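PDB 2RBK: putative uncharacterized protein from Bacteroides thetaiotaomicron, which is a HAD-superfamily hydrolase, probably a magnesium-dependent phosphatase, here holding a vanadate-type mimic of the phosphoryl-transfer transition state. Local coordinates for residues A[7-15]-A[49-57]; A[102-113]-A[145-154]. All coordinates share one frame; numbering follows the deposited sequence.

Contact 1: A[7-15]-A[49-57]; sequences FDIDGTLVS and IINNLSELQ. With MG (magnesium ion), chain B; VN4 (oxido(dioxo)vanadium), chain C.
I9 reaches from the metal-binding loop after strand 4-7, which fits the DxDx(T/V) pattern of HAD enzymes, to the residues leading into helix 54-58, and its two branches do different work. At the end of the longer branch I9 CD1 lands 3.8 Å from L53 CD1 and also meets I50 CG2. The I9 CG2 methyl lies beside the amide of N52, 3.6 Å from N52 ND2. Farther along, L13 CD1 closes on L56 CD1 at 4.1 Å, while I9, L13 and L53 all rest on I41 of strand 38-42. I9, L13, L53 and L56 are buried, packed methyl to methyl, whereas I50 is partly exposed.

The N52 side is more polar and partly exposed; no clear hydrogen bond ties the segments there. N52 has CG between its backbone N and carbonyl carbon (chi1 60°), which turns the amide toward the loop. V14 CG2 sits 3.7 Å from the backbone O of N52. N52 ND2 comes 3.5 Å from D10 OD1, the carboxylate and amide planes being 43° apart, but D10 has its firmer partner in R45, a salt bridge through OD2. N52 OD1 is buried here and finds no polar partner.

Behind I9 the loop carries the ligands. D8 OD2 lies 2.0 Å from the vanadium, and D8 OD1 shares the magnesium with D10 O and D211. I9 N and D10 N both hydrogen-bond to O1 of the vanadate, the D10 bond being the straighter (162°), while T12 OG1 donates to the anti lone pair of D8 OD1. I9 O takes up the N-H groups of T12, L13 and V14. The chemistry is therefore divided: main chain and carboxylates bind metal and vanadate, and the contact with 49-57 is made chiefly by hydrocarbon.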
loop_
_atom_site.group_PDB
_atom_site.type_symbol
_atom_site.label_atom_id
_atom_site.label_comp_id
_atom_site.label_asym_id
_atom_site.label_seq_id
_atom_site.Cartn_x
_atom_site.Cartn_y
_atom_site.Cartn_z
ATOM N N PHE A 7 -8.930 1.293 2.611
ATOM C CA PHE A 7 -8.027 1.581 3.733
ATOM C C PHE A 7 -6.590 1.198 3.392
ATOM O O PHE A 7 -6.290 0.030 3.147
ATOM C CB PHE A 7 -8.412 0.794 4.956
ATOM C CG PHE A 7 -9.743 1.160 5.540
ATOM C CD1 PHE A 7 -10.880 0.445 5.259
ATOM C CD2 PHE A 7 -9.868 2.272 6.386
ATOM C CE1 PHE A 7 -12.105 0.783 5.811
ATOM C CE2 PHE A 7 -11.098 2.608 6.916
ATOM C CZ PHE A 7 -12.218 1.867 6.638
ATOM N N ASP A 8 -5.685 2.189 3.487
ATOM C CA ASP A 8 -4.283 1.863 3.661
ATOM C C ASP A 8 -4.097 1.077 4.947
ATOM O O ASP A 8 -4.902 1.162 5.868
ATOM C CB ASP A 8 -3.497 3.163 3.718
ATOM C CG ASP A 8 -2.046 3.008 3.961
ATOM O OD1 ASP A 8 -1.523 3.695 4.872
ATOM O OD2 ASP A 8 -1.397 2.202 3.237
ATOM N N ILE A 9 -3.005 0.295 5.013
ATOM C CA ILE A 9 -2.736 -0.459 6.236
ATOM C C ILE A 9 -1.813 0.378 7.156
ATOM O O ILE A 9 -2.244 0.809 8.239
ATOM C CB ILE A 9 -2.090 -1.838 5.998
ATOM C CG1 ILE A 9 -2.963 -2.713 5.117
ATOM C CG2 ILE A 9 -1.775 -2.475 7.321
ATOM C CD1 ILE A 9 -2.256 -4.000 4.689
ATOM N N ASP A 10 -0.572 0.553 6.777
ATOM C CA ASP A 10 0.428 1.067 7.732
ATOM C C ASP A 10 0.221 2.553 8.004
ATOM O O ASP A 10 0.242 3.383 7.115
ATOM C CB ASP A 10 1.804 0.781 7.194
ATOM C CG ASP A 10 2.028 -0.696 7.049
ATOM O OD1 ASP A 10 2.117 -1.363 8.099
ATOM O OD2 ASP A 10 2.038 -1.194 5.895
ATOM N N GLY A 11 -0.011 2.912 9.250
ATOM C CA GLY A 11 -0.297 4.253 9.688
ATOM C C GLY A 11 -1.739 4.652 9.522
ATOM O O GLY A 11 -2.089 5.794 9.850
ATOM N N THR A 12 -2.592 3.752 9.049
ATOM C CA THR A 12 -4.011 4.056 8.773
ATOM C C THR A 12 -4.898 3.076 9.537
ATOM O O THR A 12 -5.712 3.510 10.372
ATOM C CB THR A 12 -4.233 4.041 7.250
ATOM O OG1 THR A 12 -3.435 5.062 6.657
ATOM C CG2 THR A 12 -5.729 4.309 6.942
ATOM N N LEU A 13 -4.726 1.783 9.299
ATOM C CA LEU A 13 -5.317 0.744 10.139
ATOM C C LEU A 13 -4.393 0.331 11.280
ATOM O O LEU A 13 -4.861 0.199 12.387
ATOM C CB LEU A 13 -5.667 -0.519 9.304
ATOM C CG LEU A 13 -6.784 -0.303 8.293
ATOM C CD1 LEU A 13 -6.886 -1.568 7.414
ATOM C CD2 LEU A 13 -8.105 -0.017 8.958
ATOM N N VAL A 14 -3.124 0.102 10.995
ATOM C CA VAL A 14 -2.137 -0.401 11.963
ATOM C C VAL A 14 -1.213 0.717 12.370
ATOM O O VAL A 14 -0.554 1.340 11.543
ATOM C CB VAL A 14 -1.342 -1.581 11.351
ATOM C CG1 VAL A 14 -0.273 -2.086 12.382
ATOM C CG2 VAL A 14 -2.209 -2.702 10.948
ATOM N N SER A 15 -1.152 0.970 13.692
ATOM C CA SER A 15 -0.309 1.997 14.239
ATOM C C SER A 15 1.166 1.690 14.097
ATOM O O SER A 15 1.588 0.589 14.458
ATOM C CB SER A 15 -0.651 2.123 15.715
ATOM O OG SER A 15 0.278 2.985 16.360
ATOM N N ILE A 49 3.480 -10.283 2.652
ATOM C CA ILE A 49 3.915 -9.669 3.906
ATOM C C ILE A 49 2.748 -8.975 4.609
ATOM O O ILE A 49 2.988 -8.213 5.542
ATOM C CB ILE A 49 5.115 -8.730 3.720
ATOM C CG1 ILE A 49 4.795 -7.448 2.980
ATOM C CG2 ILE A 49 6.268 -9.502 3.096
ATOM C CD1 ILE A 49 5.925 -6.463 2.905
ATOM N N ILE A 50 1.495 -9.259 4.229
ATOM C CA ILE A 50 0.336 -8.735 4.981
ATOM C C ILE A 50 0.106 -9.683 6.143
ATOM O O ILE A 50 -0.712 -10.627 6.086
ATOM C CB ILE A 50 -0.895 -8.546 4.085
ATOM C CG1 ILE A 50 -0.602 -7.572 2.978
ATOM C CG2 ILE A 50 -2.070 -8.082 4.952
ATOM C CD1 ILE A 50 -1.724 -7.384 1.985
ATOM N N ASN A 51 0.843 -9.468 7.228
ATOM C CA ASN A 51 0.879 -10.327 8.410
ATOM C C ASN A 51 0.276 -9.594 9.603
ATOM O O ASN A 51 0.416 -10.081 10.722
ATOM C CB ASN A 51 2.314 -10.786 8.726
ATOM C CG ASN A 51 3.169 -9.643 9.263
ATOM O OD1 ASN A 51 2.888 -8.465 9.069
ATOM N ND2 ASN A 51 4.271 -9.960 9.956
ATOM N N ASN A 52 -0.395 -8.468 9.377
ATOM C CA ASN A 52 -0.790 -7.550 10.475
ATOM C C ASN A 52 -2.271 -7.259 10.473
ATOM O O ASN A 52 -2.716 -6.373 11.191
ATOM C CB ASN A 52 0.093 -6.303 10.403
ATOM C CG ASN A 52 -0.008 -5.533 9.105
ATOM O OD1 ASN A 52 -0.673 -6.003 8.146
ATOM N ND2 ASN A 52 0.715 -4.419 9.058
ATOM N N LEU A 53 -3.091 -8.040 9.708
ATOM C CA LEU A 53 -4.489 -7.829 9.589
ATOM C C LEU A 53 -5.345 -8.948 10.151
ATOM O O LEU A 53 -6.555 -8.996 9.918
ATOM C CB LEU A 53 -4.950 -7.557 8.147
ATOM C CG LEU A 53 -4.379 -6.315 7.496
ATOM C CD1 LEU A 53 -5.012 -6.211 6.095
ATOM C CD2 LEU A 53 -4.661 -5.088 8.331
ATOM N N SER A 54 -4.776 -9.899 10.929
ATOM C CA SER A 54 -5.551 -11.057 11.366
ATOM C C SER A 54 -6.804 -10.695 12.125
ATOM O O SER A 54 -7.782 -11.386 12.015
ATOM C CB SER A 54 -4.695 -12.028 12.172
ATOM O OG SER A 54 -4.232 -11.462 13.358
ATOM N N GLU A 55 -6.790 -9.621 12.885
ATOM C CA GLU A 55 -8.022 -9.277 13.585
ATOM C C GLU A 55 -9.207 -9.023 12.654
ATOM O O GLU A 55 -10.369 -9.431 12.891
ATOM C CB GLU A 55 -7.797 -8.079 14.503
ATOM C CG GLU A 55 -6.778 -8.401 15.577
ATOM C CD GLU A 55 -6.085 -7.178 16.088
ATOM O OE1 GLU A 55 -5.628 -6.375 15.255
ATOM O OE2 GLU A 55 -5.945 -7.006 17.279
ATOM N N LEU A 56 -8.930 -8.366 11.564
ATOM C CA LEU A 56 -9.964 -8.065 10.591
ATOM C C LEU A 56 -10.313 -9.310 9.750
ATOM O O LEU A 56 -11.475 -9.543 9.439
ATOM C CB LEU A 56 -9.571 -6.906 9.668
ATOM C CG LEU A 56 -9.262 -5.592 10.361
ATOM C CD1 LEU A 56 -8.824 -4.551 9.366
ATOM C CD2 LEU A 56 -10.483 -5.135 11.169
ATOM N N GLN A 57 -9.244 -10.045 9.371
ATOM C CA GLN A 57 -9.385 -11.226 8.553
ATOM C C GLN A 57 -10.157 -12.348 9.278
ATOM O O GLN A 57 -11.052 -12.956 8.685
ATOM C CB GLN A 57 -8.036 -11.763 8.095
ATOM C CG GLN A 57 -7.369 -10.757 7.128
ATOM C CD GLN A 57 -5.916 -11.109 6.903
ATOM O OE1 GLN A 57 -5.251 -11.521 7.819
ATOM N NE2 GLN A 57 -5.456 -10.817 5.684
HETATM MG MG MG B . 0.452 4.172 5.191
HETATM V V VN4 C . 0.357 1.197 3.274
HETATM O O1 VN4 C . -0.378 -0.170 3.876
HETATM O O2 VN4 C . 1.055 2.392 4.361
HETATM O O3 VN4 C . 1.088 1.331 1.595
HETATM O O HOH W 1 0.549 5.067 3.300
HETATM O O HOH W 2 2.329 4.819 5.816
HETATM O O HOH W 3 2.028 -0.107 3.413
#

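Contact 2: A[102-113]-A[145-154]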
loop_
_atom_site.group_PDB
_atom_site.type_symbol
_atom_site.label_atom_id
_atom_site.label_comp_id
_atom_site.label_asym_id
_atom_site.label_seq_id
_atom_site.Cartn_x
_atom_site.Cartn_y
_atom_site.Cartn_z
ATOM N N VAL A 102 22.919 -0.466 -2.238
ATOM C CA VAL A 102 21.709 -0.481 -1.424
ATOM C C VAL A 102 20.872 -1.683 -1.768
ATOM O O VAL A 102 20.915 -2.250 -2.863
ATOM C CB VAL A 102 20.924 0.811 -1.583
ATOM C CG1 VAL A 102 21.778 2.033 -1.239
ATOM C CG2 VAL A 102 20.447 0.996 -2.989
ATOM N N PRO A 103 20.068 -2.126 -0.790
ATOM C CA PRO A 103 19.257 -3.315 -1.011
ATOM C C PRO A 103 17.997 -2.996 -1.824
ATOM O O PRO A 103 17.540 -1.842 -1.943
ATOM C CB PRO A 103 18.815 -3.728 0.394
ATOM C CG PRO A 103 19.187 -2.625 1.307
ATOM C CD PRO A 103 20.062 -1.663 0.578
ATOM N N CYS A 104 17.414 -4.075 -2.352
ATOM C CA CYS A 104 16.167 -3.948 -3.107
ATOM C C CYS A 104 15.389 -5.255 -2.986
ATOM O O CYS A 104 15.964 -6.328 -3.127
ATOM C CB CYS A 104 16.454 -3.619 -4.561
ATOM S SG CYS A 104 14.993 -3.154 -5.529
ATOM N N ILE A 105 14.103 -5.126 -2.696
ATOM C CA ILE A 105 13.143 -6.234 -2.677
ATOM C C ILE A 105 12.519 -6.348 -4.047
ATOM O O ILE A 105 12.179 -5.349 -4.721
ATOM C CB ILE A 105 12.085 -6.019 -1.593
ATOM C CG1 ILE A 105 12.705 -5.993 -0.197
ATOM C CG2 ILE A 105 10.934 -6.966 -1.687
ATOM C CD1 ILE A 105 11.790 -5.439 0.863
ATOM N N PHE A 106 12.382 -7.598 -4.516
ATOM C CA PHE A 106 11.750 -7.918 -5.802
ATOM C C PHE A 106 10.595 -8.837 -5.551
ATOM O O PHE A 106 10.799 -9.939 -4.997
ATOM C CB PHE A 106 12.756 -8.541 -6.783
ATOM C CG PHE A 106 13.874 -7.614 -7.191
ATOM C CD1 PHE A 106 15.001 -7.461 -6.392
ATOM C CD2 PHE A 106 13.803 -6.873 -8.357
ATOM C CE1 PHE A 106 15.985 -6.602 -6.753
ATOM C CE2 PHE A 106 14.821 -6.046 -8.727
ATOM C CZ PHE A 106 15.928 -5.885 -7.905
ATOM N N VAL A 107 9.394 -8.448 -5.923
ATOM C CA VAL A 107 8.199 -9.190 -5.632
ATOM C C VAL A 107 7.619 -9.763 -6.931
ATOM O O VAL A 107 7.333 -9.004 -7.868
ATOM C CB VAL A 107 7.110 -8.328 -4.929
ATOM C CG1 VAL A 107 6.053 -9.279 -4.413
ATOM C CG2 VAL A 107 7.679 -7.451 -3.864
ATOM N N GLU A 108 7.444 -11.064 -6.962
ATOM C CA GLU A 108 6.783 -11.800 -8.026
ATOM C C GLU A 108 5.386 -12.152 -7.538
ATOM O O GLU A 108 5.026 -11.935 -6.393
ATOM C CB GLU A 108 7.557 -13.057 -8.351
ATOM C CG GLU A 108 8.985 -12.798 -8.825
ATOM C CD GLU A 108 9.774 -14.081 -8.786
ATOM O OE1 GLU A 108 9.752 -14.917 -9.684
ATOM O OE2 GLU A 108 10.428 -14.301 -7.748
ATOM N N GLU A 109 4.560 -12.729 -8.432
ATOM C CA GLU A 109 3.207 -13.075 -8.025
ATOM C C GLU A 109 3.175 -14.001 -6.804
ATOM O O GLU A 109 2.353 -13.792 -5.925
ATOM C CB GLU A 109 2.495 -13.725 -9.215
ATOM C CG GLU A 109 1.045 -13.969 -8.894
ATOM C CD GLU A 109 0.124 -14.466 -9.966
ATOM O OE1 GLU A 109 0.615 -14.976 -10.986
ATOM O OE2 GLU A 109 -1.138 -14.335 -9.799
ATOM N N HIS A 110 4.061 -14.999 -6.839
ATOM C CA HIS A 110 4.079 -16.019 -5.792
ATOM C C HIS A 110 5.436 -16.232 -5.156
ATOM O O HIS A 110 5.685 -17.279 -4.517
ATOM C CB HIS A 110 3.583 -17.373 -6.341
ATOM C CG HIS A 110 2.231 -17.352 -6.906
ATOM N ND1 HIS A 110 1.113 -17.026 -6.150
ATOM C CD2 HIS A 110 1.834 -17.635 -8.173
ATOM C CE1 HIS A 110 0.038 -17.109 -6.959
ATOM N NE2 HIS A 110 0.449 -17.466 -8.174
ATOM N N ASN A 111 6.310 -15.232 -5.180
ATOM C CA ASN A 111 7.588 -15.265 -4.444
ATOM C C ASN A 111 7.977 -13.849 -4.119
ATOM O O ASN A 111 7.548 -12.905 -4.793
ATOM C CB ASN A 111 8.729 -15.938 -5.179
ATOM C CG ASN A 111 8.536 -17.418 -5.326
ATOM O OD1 ASN A 111 8.793 -18.151 -4.373
ATOM N ND2 ASN A 111 8.153 -17.824 -6.499
ATOM N N ILE A 112 8.790 -13.712 -3.104
ATOM C CA ILE A 112 9.336 -12.434 -2.680
ATOM C C ILE A 112 10.814 -12.669 -2.308
ATOM O O ILE A 112 11.115 -13.666 -1.666
ATOM C CB ILE A 112 8.535 -11.748 -1.563
ATOM C CG1 ILE A 112 9.030 -10.336 -1.285
ATOM C CG2 ILE A 112 8.474 -12.580 -0.300
ATOM C CD1 ILE A 112 8.142 -9.513 -0.298
ATOM N N SER A 113 11.660 -11.758 -2.723
ATOM C CA SER A 113 13.103 -11.869 -2.482
ATOM C C SER A 113 13.701 -10.538 -2.153
ATOM O O SER A 113 13.184 -9.490 -2.535
ATOM C CB SER A 113 13.770 -12.390 -3.765
ATOM O OG SER A 113 13.190 -13.516 -4.304
ATOM N N LYS A 145 13.631 -12.039 -13.235
ATOM C CA LYS A 145 12.317 -12.424 -12.765
ATOM C C LYS A 145 11.240 -11.569 -13.420
ATOM O O LYS A 145 11.472 -10.443 -13.789
ATOM C CB LYS A 145 12.236 -12.214 -11.234
ATOM C CG LYS A 145 13.189 -13.171 -10.429
ATOM C CD LYS A 145 13.068 -12.888 -8.941
ATOM C CE LYS A 145 13.847 -13.894 -8.100
ATOM N NZ LYS A 145 13.030 -15.121 -7.901
ATOM N N GLU A 146 10.052 -12.119 -13.460
ATOM C CA GLU A 146 8.867 -11.359 -13.806
ATOM C C GLU A 146 8.399 -10.625 -12.522
ATOM O O GLU A 146 7.816 -11.252 -11.627
ATOM C CB GLU A 146 7.881 -12.323 -14.435
ATOM C CG GLU A 146 8.461 -13.119 -15.596
ATOM C CD GLU A 146 9.096 -12.444 -16.793
ATOM O OE1 GLU A 146 8.463 -11.464 -17.266
ATOM O OE2 GLU A 146 10.177 -12.828 -17.355
ATOM N N VAL A 147 8.676 -9.367 -12.452
ATOM C CA VAL A 147 8.541 -8.616 -11.228
ATOM C C VAL A 147 7.297 -7.716 -11.290
ATOM O O VAL A 147 7.142 -6.931 -12.239
ATOM C CB VAL A 147 9.813 -7.817 -10.958
ATOM C CG1 VAL A 147 9.689 -6.961 -9.716
ATOM C CG2 VAL A 147 11.009 -8.753 -10.830
ATOM N N ILE A 148 6.471 -7.809 -10.276
ATOM C CA ILE A 148 5.279 -6.974 -10.119
ATOM C C ILE A 148 5.582 -5.706 -9.375
ATOM O O ILE A 148 5.072 -4.604 -9.717
ATOM C CB ILE A 148 4.166 -7.749 -9.420
ATOM C CG1 ILE A 148 3.883 -9.058 -10.187
ATOM C CG2 ILE A 148 2.937 -6.896 -9.256
ATOM C CD1 ILE A 148 2.726 -9.848 -9.694
ATOM N N GLN A 149 6.460 -5.739 -8.370
ATOM C CA GLN A 149 6.844 -4.572 -7.607
ATOM C C GLN A 149 8.308 -4.726 -7.171
ATOM O O GLN A 149 8.734 -5.802 -6.797
ATOM C CB GLN A 149 5.954 -4.363 -6.366
ATOM C CG GLN A 149 6.321 -3.113 -5.564
ATOM C CD GLN A 149 5.243 -2.818 -4.540
ATOM O OE1 GLN A 149 4.267 -2.112 -4.897
ATOM N NE2 GLN A 149 5.325 -3.341 -3.333
ATOM N N MET A 150 9.050 -3.610 -7.233
ATOM C CA MET A 150 10.374 -3.538 -6.632
ATOM C C MET A 150 10.370 -2.509 -5.546
ATOM O O MET A 150 9.740 -1.459 -5.697
ATOM C CB MET A 150 11.419 -3.123 -7.647
ATOM C CG MET A 150 11.576 -3.879 -8.839
ATOM S SD MET A 150 12.677 -3.229 -10.051
ATOM C CE MET A 150 12.119 -1.776 -10.803
ATOM N N THR A 151 11.098 -2.766 -4.491
ATOM C CA THR A 151 11.191 -1.849 -3.341
ATOM C C THR A 151 12.653 -1.556 -3.045
ATOM O O THR A 151 13.271 -2.276 -2.217
ATOM C CB THR A 151 10.404 -2.434 -2.179
ATOM O OG1 THR A 151 9.039 -2.598 -2.610
ATOM C CG2 THR A 151 10.460 -1.486 -1.005
ATOM N N PRO A 152 13.220 -0.585 -3.731
ATOM C CA PRO A 152 14.595 -0.169 -3.451
ATOM C C PRO A 152 14.682 0.713 -2.221
ATOM O O PRO A 152 13.846 1.570 -1.963
ATOM C CB PRO A 152 14.976 0.656 -4.726
ATOM C CG PRO A 152 13.656 1.215 -5.146
ATOM C CD PRO A 152 12.664 0.122 -4.918
ATOM N N PHE A 153 15.763 0.492 -1.430
ATOM C CA PHE A 153 16.009 1.260 -0.225
ATOM C C PHE A 153 16.881 2.444 -0.637
ATOM O O PHE A 153 18.092 2.522 -0.395
ATOM C CB PHE A 153 16.669 0.375 0.848
ATOM C CG PHE A 153 15.660 -0.516 1.503
ATOM C CD1 PHE A 153 15.149 -1.577 0.752
ATOM C CD2 PHE A 153 15.134 -0.371 2.778
ATOM C CE1 PHE A 153 14.210 -2.418 1.299
ATOM C CE2 PHE A 153 14.189 -1.220 3.343
ATOM C CZ PHE A 153 13.687 -2.251 2.555
ATOM N N ILE A 154 16.246 3.409 -1.349
ATOM C CA ILE A 154 16.921 4.610 -1.913
ATOM C C ILE A 154 16.333 5.853 -1.315
ATOM O O ILE A 154 15.144 5.913 -1.028
ATOM C CB ILE A 154 16.781 4.627 -3.454
ATOM C CG1 ILE A 154 15.338 4.532 -3.960
ATOM C CG2 ILE A 154 17.695 3.516 -3.999
ATOM C CD1 ILE A 154 15.230 4.678 -5.454
HETATM O O HOH W 4 9.539 -14.715 -12.340
HETATM O O HOH W 5 5.406 -12.618 -11.212
#
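V107 and Q149 belong to an antiparallel pairing of strands 104-107 and 149-152, inside a three-stranded sheet with 112-115, and a classic beta bulge interrupts it at one end. The axes run at 170° to each other. In the hydrogen-bonded pairs the backbones satisfy one another: I105 N gives to T151 O and T151 N returns to I105 O at 2.8 Å. Between them, F106 N and O pair instead with S113, and M150 and P152 bond on their other side to V181 and A179. At the bulge V107 O receives I148 N at 2.8 Å and, weakly, Q149 N at 3.4 Å; V107 N donates to Q149 O.

F106 and M150 form a non-hydrogen-bonded pair. The sulfur of M150 lies 4.8 Å from the centroid of the F106 ring, an oblique Met-aromatic contact, and V147 CG2 meets that ring at its edge. The opposite face carries I105, whose CD1 approaches the F153 ring at its edge, in plane.

Polar ends on that face are satisfied by other parts of the chain: T151 OG1 by D180, Q149 NE2 by G44 O and Q149 OE1 by N69. G44 also lines the vanadate pocket, so Q149 ties this sheet to its border.

Beyond the bulge the contact turns polar and wetter. One water accepts from E146 N and donates to E108 OE1; another takes E109 N and gives to E146 O. E109 OE1 forms a salt bridge with K82, and OE2 a hydrogen bond with Y72. In one of two modelled conformers, K145 NZ makes a salt bridge to E108 OE2 at 2.7 Å. At the far end F153 N donates to P103 O at 3.0 Å.

In the fold
Both contacts are mostly buried, yet they serve different parts of the chain. Contact 1 sets a loop at the end of strand 4-7, in the large mixed sheet, against the start of helix 54-58, and has no clear hydrogen bond across it. Contact 2 joins strands of the separate three-stranded sheet through backbone bonds, buries nearly three times the area, and has a hydrated, charged end. Their centres are about 21 Å apart, but the edges touch where I49 CG2 packs on I112 CD1. Segment 7-15 of contact 1 binds the magnesium and vanadate; contact 2 only comes near them, through Q149.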